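Local coordinates for MFP2b (Ascaris suum, PDB 2BJR), which probably enhances the polymerisation of major sperm protein that drives amoeboid crawling of nematode sperm, and carries a bound zinc ion, at residues Gly29-Tyr34 against Ser268-Tyr273; Asn94-Lys97 against Asp103-Asp106; Ala36-Tyr39 against Pro44-Gly47. One frame throughout, in Å; residues are numbered along the deposited sequence.

Contact 1: Gly29-Tyr34 against Ser268-Tyr273; sequences GQQNMY and SIQILY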
loop_
_atom_site.group_PDB
_atom_site.type_symbol
_atom_site.label_atom_id
_atom_site.label_comp_id
_atom_site.label_asym_id
_atom_site.label_seq_id
_atom_site.Cartn_x
_atom_site.Cartn_y
_atom_site.Cartn_z
ATOM N N GLY A 29 -5.593 1.121 -5.612
ATOM C CA GLY A 29 -5.832 2.368 -4.898
ATOM C C GLY A 29 -5.856 2.279 -3.382
ATOM O O GLY A 29 -5.974 3.322 -2.697
ATOM N N GLN A 30 -5.700 1.085 -2.815
ATOM C CA GLN A 30 -5.862 0.919 -1.381
ATOM C C GLN A 30 -4.521 0.814 -0.695
ATOM O O GLN A 30 -3.597 0.183 -1.214
ATOM C CB GLN A 30 -6.743 -0.314 -1.063
ATOM C CG GLN A 30 -8.027 -0.400 -1.905
ATOM C CD GLN A 30 -8.859 0.879 -1.822
ATOM O OE1 GLN A 30 -9.138 1.374 -0.715
ATOM N NE2 GLN A 30 -9.215 1.430 -2.973
ATOM N N GLN A 31 -4.425 1.384 0.507
ATOM C CA GLN A 31 -3.143 1.462 1.191
ATOM C C GLN A 31 -2.697 0.145 1.794
ATOM O O GLN A 31 -1.513 -0.144 1.815
ATOM C CB GLN A 31 -3.177 2.541 2.289
ATOM C CG GLN A 31 -1.799 2.866 2.864
ATOM C CD GLN A 31 -0.871 3.502 1.798
ATOM O OE1 GLN A 31 -1.237 4.525 1.229
ATOM N NE2 GLN A 31 0.250 2.875 1.500
ATOM N N ASN A 32 -3.661 -0.651 2.296
ATOM C CA ASN A 32 -3.322 -1.792 3.111
ATOM C C ASN A 32 -4.358 -2.870 2.959
ATOM O O ASN A 32 -5.003 -3.269 3.931
ATOM C CB ASN A 32 -3.192 -1.369 4.525
ATOM C CG ASN A 32 -2.690 -2.479 5.462
ATOM O OD1 ASN A 32 -1.971 -3.371 5.055
ATOM N ND2 ASN A 32 -3.058 -2.373 6.762
HETATM N N MSE A 33 -4.559 -3.273 1.724
HETATM C CA MSE A 33 -5.581 -4.260 1.386
HETATM C C MSE A 33 -5.044 -5.034 0.187
HETATM O O MSE A 33 -4.787 -4.429 -0.853
HETATM C CB MSE A 33 -6.915 -3.582 1.064
HETATM C CG MSE A 33 -8.049 -4.542 0.841
HETATM SE SE MSE A 33 -9.726 -3.550 0.613
HETATM C CE MSE A 33 -9.749 -2.747 2.466
ATOM N N TYR A 34 -4.915 -6.374 0.326
ATOM C CA TYR A 34 -4.283 -7.231 -0.672
ATOM C C TYR A 34 -5.233 -8.370 -1.064
ATOM O O TYR A 34 -6.016 -8.829 -0.242
ATOM C CB TYR A 34 -2.948 -7.801 -0.172
ATOM C CG TYR A 34 -1.968 -6.762 0.333
ATOM C CD1 TYR A 34 -2.063 -6.234 1.616
ATOM C CD2 TYR A 34 -0.900 -6.360 -0.449
ATOM C CE1 TYR A 34 -1.168 -5.279 2.071
ATOM C CE2 TYR A 34 -0.000 -5.438 0.008
ATOM C CZ TYR A 34 -0.120 -4.915 1.241
ATOM O OH TYR A 34 0.842 -4.050 1.660
ATOM N N SER A 268 6.697 -6.984 7.599
ATOM C CA SER A 268 6.247 -6.308 6.390
ATOM C C SER A 268 6.075 -4.787 6.594
ATOM O O SER A 268 5.419 -4.361 7.535
ATOM C CB SER A 268 4.954 -6.925 5.881
ATOM O OG SER A 268 5.182 -8.189 5.261
ATOM N N ILE A 269 6.696 -4.001 5.710
ATOM C CA ILE A 269 6.573 -2.538 5.680
ATOM C C ILE A 269 6.309 -2.076 4.261
ATOM O O ILE A 269 6.342 -2.867 3.322
ATOM C CB ILE A 269 7.852 -1.825 6.176
ATOM C CG1 ILE A 269 9.037 -2.178 5.280
ATOM C CG2 ILE A 269 8.090 -2.160 7.636
ATOM C CD1 ILE A 269 10.249 -1.261 5.547
ATOM N N GLN A 270 5.987 -0.788 4.111
ATOM C CA GLN A 270 5.800 -0.209 2.777
ATOM C C GLN A 270 6.811 0.929 2.628
ATOM O O GLN A 270 6.935 1.775 3.514
ATOM C CB GLN A 270 4.389 0.264 2.577
ATOM C CG GLN A 270 3.374 -0.893 2.645
ATOM C CD GLN A 270 1.934 -0.409 2.486
ATOM O OE1 GLN A 270 1.693 0.521 1.756
ATOM N NE2 GLN A 270 0.974 -1.104 3.118
ATOM N N ILE A 271 7.524 0.918 1.525
ATOM C CA ILE A 271 8.529 1.930 1.280
ATOM C C ILE A 271 8.045 2.898 0.222
ATOM O O ILE A 271 7.622 2.504 -0.877
ATOM C CB ILE A 271 9.849 1.293 0.864
ATOM C CG1 ILE A 271 10.426 0.405 2.002
ATOM C CG2 ILE A 271 10.858 2.401 0.458
ATOM C CD1 ILE A 271 11.704 -0.365 1.677
ATOM N N LEU A 272 8.148 4.200 0.529
ATOM C CA LEU A 272 7.702 5.224 -0.408
ATOM C C LEU A 272 8.758 5.384 -1.534
ATOM O O LEU A 272 9.948 5.423 -1.252
ATOM C CB LEU A 272 7.473 6.576 0.325
ATOM C CG LEU A 272 6.953 7.703 -0.541
ATOM C CD1 LEU A 272 5.608 7.393 -1.062
ATOM C CD2 LEU A 272 6.900 8.977 0.244
ATOM N N TYR A 273 8.291 5.441 -2.779
ATOM C CA TYR A 273 9.151 5.611 -3.933
ATOM C C TYR A 273 8.842 6.915 -4.650
ATOM O O TYR A 273 7.681 7.305 -4.770
ATOM C CB TYR A 273 8.925 4.499 -4.946
ATOM C CG TYR A 273 9.635 3.188 -4.721
ATOM C CD1 TYR A 273 10.521 2.979 -3.684
ATOM C CD2 TYR A 273 9.403 2.140 -5.599
ATOM C CE1 TYR A 273 11.182 1.748 -3.535
ATOM C CE2 TYR A 273 10.061 0.912 -5.465
ATOM C CZ TYR A 273 10.948 0.724 -4.442
ATOM O OH TYR A 273 11.578 -0.495 -4.329
#

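Contact 2: Asn94-Lys97 against Asp103-Asp106; sequences NWIK and DKMD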
loop_
_atom_site.group_PDB
_atom_site.type_symbol
_atom_site.label_atom_id
_atom_site.label_comp_id
_atom_site.label_asym_id
_atom_site.label_seq_id
_atom_site.Cartn_x
_atom_site.Cartn_y
_atom_site.Cartn_z
ATOM N N ASN A 94 -4.692 -5.747 -14.929
ATOM C CA ASN A 94 -5.381 -4.492 -15.178
ATOM C C ASN A 94 -6.744 -4.543 -14.502
ATOM O O ASN A 94 -7.517 -5.469 -14.739
ATOM C CB ASN A 94 -5.541 -4.305 -16.686
ATOM C CG ASN A 94 -6.007 -2.914 -17.072
ATOM O OD1 ASN A 94 -5.962 -1.978 -16.274
ATOM N ND2 ASN A 94 -6.465 -2.774 -18.302
ATOM N N TRP A 95 -7.057 -3.556 -13.670
ATOM C CA TRP A 95 -8.353 -3.541 -12.987
ATOM C C TRP A 95 -9.378 -2.887 -13.869
ATOM O O TRP A 95 -9.190 -1.763 -14.290
ATOM C CB TRP A 95 -8.263 -2.795 -11.641
ATOM C CG TRP A 95 -7.447 -3.436 -10.586
ATOM C CD1 TRP A 95 -6.117 -3.388 -10.442
ATOM C CD2 TRP A 95 -7.935 -4.237 -9.476
ATOM N NE1 TRP A 95 -5.718 -4.124 -9.350
ATOM C CE2 TRP A 95 -6.814 -4.629 -8.722
ATOM C CE3 TRP A 95 -9.193 -4.681 -9.086
ATOM C CZ2 TRP A 95 -6.912 -5.409 -7.575
ATOM C CZ3 TRP A 95 -9.304 -5.432 -7.941
ATOM C CH2 TRP A 95 -8.170 -5.800 -7.200
ATOM N N ILE A 96 -10.483 -3.569 -14.167
ATOM C CA ILE A 96 -11.530 -3.036 -15.015
ATOM C C ILE A 96 -12.855 -2.991 -14.289
ATOM O O ILE A 96 -13.054 -3.703 -13.309
ATOM C CB ILE A 96 -11.692 -3.888 -16.297
ATOM C CG1 ILE A 96 -12.221 -5.307 -15.935
ATOM C CG2 ILE A 96 -10.398 -3.964 -16.996
ATOM C CD1 ILE A 96 -12.603 -6.127 -17.146
ATOM N N LYS A 97 -13.797 -2.212 -14.814
ATOM C CA LYS A 97 -15.142 -2.213 -14.281
ATOM C C LYS A 97 -15.792 -3.540 -14.609
ATOM O O LYS A 97 -15.629 -4.080 -15.704
ATOM C CB LYS A 97 -15.996 -1.106 -14.883
ATOM C CG LYS A 97 -15.609 0.302 -14.418
ATOM C CD LYS A 97 -16.673 1.303 -14.888
ATOM C CE LYS A 97 -16.085 2.549 -15.502
ATOM N NZ LYS A 97 -17.144 3.313 -16.269
ATOM N N ASP A 103 -16.575 -6.871 -23.071
ATOM C CA ASP A 103 -15.757 -6.146 -24.050
ATOM C C ASP A 103 -14.278 -6.477 -23.915
ATOM O O ASP A 103 -13.559 -6.706 -24.894
ATOM C CB ASP A 103 -15.980 -4.647 -23.878
ATOM C CG ASP A 103 -17.391 -4.244 -24.202
ATOM O OD1 ASP A 103 -18.179 -5.119 -24.680
ATOM O OD2 ASP A 103 -17.809 -3.083 -24.028
ATOM N N LYS A 104 -13.839 -6.558 -22.678
ATOM C CA LYS A 104 -12.463 -6.841 -22.388
ATOM C C LYS A 104 -12.099 -8.270 -22.771
ATOM O O LYS A 104 -11.053 -8.522 -23.352
ATOM C CB LYS A 104 -12.220 -6.576 -20.915
ATOM C CG LYS A 104 -10.852 -6.224 -20.597
ATOM C CD LYS A 104 -10.423 -4.805 -21.062
ATOM C CE LYS A 104 -8.933 -4.768 -20.878
ATOM N NZ LYS A 104 -8.197 -3.749 -21.642
HETATM N N MSE A 105 -12.970 -9.205 -22.488
HETATM C CA MSE A 105 -12.706 -10.582 -22.886
HETATM C C MSE A 105 -12.669 -10.734 -24.413
HETATM O O MSE A 105 -11.843 -11.466 -24.938
HETATM C CB MSE A 105 -13.756 -11.508 -22.273
HETATM C CG MSE A 105 -13.493 -11.739 -20.815
HETATM SE SE MSE A 105 -14.830 -13.056 -20.140
HETATM C CE MSE A 105 -16.288 -11.888 -19.858
ATOM N N ASP A 106 -13.538 -10.010 -25.093
ATOM C CA ASP A 106 -13.590 -10.028 -26.554
ATOM C C ASP A 106 -12.368 -9.394 -27.234
ATOM O O ASP A 106 -12.130 -9.650 -28.409
ATOM C CB ASP A 106 -14.862 -9.315 -27.044
ATOM C CG ASP A 106 -16.149 -10.080 -26.703
ATOM O OD1 ASP A 106 -16.102 -11.289 -26.310
ATOM O OD2 ASP A 106 -17.253 -9.528 -26.792
#

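Contact 3: Ala36-Tyr39 against Pro44-Gly47; sequences ALWY and PMHG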
loop_
_atom_site.group_PDB
_atom_site.type_symbol
_atom_site.label_atom_id
_atom_site.label_comp_id
_atom_site.label_asym_id
_atom_site.label_seq_id
_atom_site.Cartn_x
_atom_site.Cartn_y
_atom_site.Cartn_z
ATOM N N ALA A 36 -6.519 -11.887 -1.678
ATOM C CA ALA A 36 -6.282 -13.119 -0.940
ATOM C C ALA A 36 -7.247 -14.203 -1.323
ATOM O O ALA A 36 -8.304 -13.964 -1.906
ATOM C CB ALA A 36 -6.329 -12.902 0.541
ATOM N N LEU A 37 -6.813 -15.412 -1.029
ATOM C CA LEU A 37 -7.504 -16.644 -1.450
ATOM C C LEU A 37 -7.473 -17.697 -0.348
ATOM O O LEU A 37 -6.451 -17.943 0.297
ATOM C CB LEU A 37 -6.841 -17.202 -2.723
ATOM C CG LEU A 37 -7.314 -18.592 -3.216
ATOM C CD1 LEU A 37 -8.787 -18.553 -3.699
ATOM C CD2 LEU A 37 -6.351 -19.026 -4.332
ATOM N N TRP A 38 -8.611 -18.365 -0.163
ATOM C CA TRP A 38 -8.728 -19.459 0.813
ATOM C C TRP A 38 -9.602 -20.560 0.207
ATOM O O TRP A 38 -10.303 -20.347 -0.789
ATOM C CB TRP A 38 -9.358 -18.895 2.092
ATOM C CG TRP A 38 -9.520 -19.854 3.276
ATOM C CD1 TRP A 38 -8.555 -20.452 4.028
ATOM C CD2 TRP A 38 -10.772 -20.276 3.825
ATOM N NE1 TRP A 38 -9.142 -21.237 5.003
ATOM C CE2 TRP A 38 -10.496 -21.132 4.908
ATOM C CE3 TRP A 38 -12.094 -20.005 3.512
ATOM C CZ2 TRP A 38 -11.506 -21.735 5.668
ATOM C CZ3 TRP A 38 -13.103 -20.595 4.295
ATOM C CH2 TRP A 38 -12.787 -21.430 5.353
ATOM N N TYR A 39 -9.505 -21.738 0.806
ATOM C CA TYR A 39 -10.256 -22.911 0.336
ATOM C C TYR A 39 -10.958 -23.543 1.504
ATOM O O TYR A 39 -10.416 -23.601 2.611
ATOM C CB TYR A 39 -9.335 -23.963 -0.286
ATOM C CG TYR A 39 -8.792 -23.577 -1.614
ATOM C CD1 TYR A 39 -7.706 -22.750 -1.687
ATOM C CD2 TYR A 39 -9.310 -24.068 -2.779
ATOM C CE1 TYR A 39 -7.169 -22.417 -2.878
ATOM C CE2 TYR A 39 -8.775 -23.742 -3.982
ATOM C CZ TYR A 39 -7.714 -22.882 -4.025
ATOM O OH TYR A 39 -7.129 -22.539 -5.225
ATOM N N PRO A 44 -12.605 -22.815 -3.738
ATOM C CA PRO A 44 -11.882 -21.545 -3.570
ATOM C C PRO A 44 -12.852 -20.404 -3.290
ATOM O O PRO A 44 -13.941 -20.333 -3.867
ATOM C CB PRO A 44 -11.202 -21.347 -4.962
ATOM C CG PRO A 44 -12.104 -22.050 -5.940
ATOM C CD PRO A 44 -12.691 -23.203 -5.154
HETATM N N MSE A 45 -12.428 -19.494 -2.440
HETATM C CA MSE A 45 -13.079 -18.212 -2.374
HETATM C C MSE A 45 -12.094 -17.081 -2.120
HETATM O O MSE A 45 -11.178 -17.254 -1.355
HETATM C CB MSE A 45 -14.127 -18.234 -1.274
HETATM C CG MSE A 45 -13.584 -18.494 0.024
HETATM SE SE MSE A 45 -15.102 -19.114 1.283
HETATM C CE MSE A 45 -14.872 -21.082 0.893
ATOM N N HIS A 46 -12.358 -15.925 -2.722
ATOM C CA HIS A 46 -11.454 -14.782 -2.529
ATOM C C HIS A 46 -11.875 -13.894 -1.355
ATOM O O HIS A 46 -13.041 -13.925 -0.941
ATOM C CB HIS A 46 -11.309 -14.020 -3.850
ATOM C CG HIS A 46 -10.597 -14.805 -4.888
ATOM N ND1 HIS A 46 -11.266 -15.478 -5.873
ATOM C CD2 HIS A 46 -9.276 -15.014 -5.112
ATOM C CE1 HIS A 46 -10.392 -16.118 -6.638
ATOM N NE2 HIS A 46 -9.175 -15.844 -6.208
ATOM N N GLY A 47 -10.917 -13.120 -0.840
ATOM C CA GLY A 47 -11.089 -12.283 0.320
ATOM C C GLY A 47 -9.938 -11.293 0.307
ATOM O O GLY A 47 -9.361 -10.990 -0.764
#

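Contact 1: Gly29-Tyr34 against Ser268-Tyr273
Gln270 reaches from its strand into the loop at Gln31 and bonds to it with both ends of its side-chain amide. Gln270 NE2 donates to Gln31 O at 3.0 Å, while Gln270 OE1 accepts from Gln31 NE2 at 2.8 Å, the latter bond noticeably bent (138° at the hydrogen). The two amide planes lie 22° apart, and each acceptor sits close to the plane of the amide that donates to it, so the pair of bonds fixes the rotation of the Gln270 amide and decides which end is nitrogen. Gln270 spans the gap because its chain runs extended beyond CG; Gln31 instead folds at chi2 (65°), which swings its NE2 round to the oxygen. Tyr34 OH comes within 3.3 Å of Gln270 NE2, but the angle is too poor for a hydrogen bond, and this OH is bonded to Asp197. The Tyr34 ring stands nearly perpendicular to the Gln270 amide.

A second shell holds the first. Lys26 NZ bonds both Gln31 O and Gln270 OE1, and its positive charge probably eases the 3.3 Å approach of these two acceptors and polarises them. Asn32 takes the backbone N of Asn51 on its OD1, and Asn51 in turn bonds Ser268 O. The contact thus joins the loop leading into strand 34-40 to strand 268-274, linking the two related family regions near the centre of the chain. The Gln31 side chain also rests on strands 194-199 and 229-235, the neighbours of 268-274 in its sheet.

Contact 2: Asn94-Lys97 against Asp103-Asp106
Ile96 and Lys104 make the close part of this contact, aliphatic carbon against aliphatic carbon. The CD1 methyl of Ile96 meets the root of the lysine chain, 3.8 Å from Lys104 CB and 3.9 Å from Lys104 CG. Further along, the CG2 branch of Ile96 lies 4.2 Å from Lys104 CD, a looser touch, so the two branches of the isoleucine follow successive parts of one lysine. Ile96 places CG1 between its backbone N and carbonyl carbon (chi1 67°) and then extends to CD1, which carries that methyl across to the helix. Ile96 is itself buried. No hydrogen bond links the two segments.

Beyond Ile96 the character changes. Lys104 bends at chi2 (72°), and its aliphatic chain continues past the isoleucine to bring the ammonium group beside Asn94. There ND2 of Asn94 and NZ of Lys104 stand 3.9 Å apart; both are donors, and what gathers them is an acceptor from outside both segments, Glu166. Glu166 OE2 accepts a hydrogen bond from Asn94 ND2 and forms a salt bridge with Lys104 NZ, so a single carboxylate oxygen serves strand and helix at once. This polar side is the more open one, with Asn94 and Lys104 both partly exposed.

The helix 101-106 is thereby laid against strand 92-97, an outermost strand of a small antiparallel sheet. Glu166 belongs to strand 161-166, the central strand, which also pairs its backbone with Asn94 and Ile96 through Ala164 and Ile162. From strand 110-111, Met111 touches both Ile96 and the selenomethionine Met105.

Contact 3: Ala36-Tyr39 against Pro44-Gly47
Trp38 O receives the shortest hydrogen bond of the contact, 2.8 Å from Met45 N and nearly straight at 171°. The CA of Pro44 adds a CA-H...O approach to Trp38 O at 3.4 Å. Trp38 N donates back to Met45 O at 3.0 Å, closing one hydrogen-bonded pair; Ala36 and Gly47 form the next, but there both donors stand well above the carbonyl planes, about 50° out, instead of lining up with the C=O. Between them Leu37 faces His46 and, at the other end, Tyr39 faces Pro44, both as non-hydrogen-bonded pairs. This is the regular alternation of an antiparallel beta hairpin, strands 34-40 and 43-52, twisted so that the segments run at 147°.

On the face with Trp38, Met45 SE (selenomethionine) lies at the edge of the indole, 3.8 Å from Trp38 CE3, a Met-aromatic contact. Indole NE1 bonds Leu73 O. On the other face, Leu37 CD1 sits over the His46 ring, offset toward its rim, as a CH-pi contact 4.0 Å from the centroid; with Leu37 CG anti to its N, the CD1 branch is carried over the imidazole. His46 ND1 is held by Ser117 OG. Nearer the turn, Tyr39 CE2 closes to 3.5 Å on Pro44 CB, with Pro44 CA over a face of the phenol.

How the contacts relate
From the N terminus, the chain first enters contact 1 at 29-34, then runs directly into strand 34-40, where contact 3 closes a short hairpin with 44-47. After the later strands of that sheet and helix 86-89 it reaches 94-97 and turns through five residues to 103-106, closing contact 2. Contacts 3 and 2 therefore follow in series, both nested in the long loop that contact 1 closes at 268-273. Within the first family region, contact 3 pairs two central strands of a six-stranded sheet, and contact 2 sets a helix against the edge strand of a three-stranded one, their centres 21 Å apart; contact 1 ties that region to the second. No contacts cross.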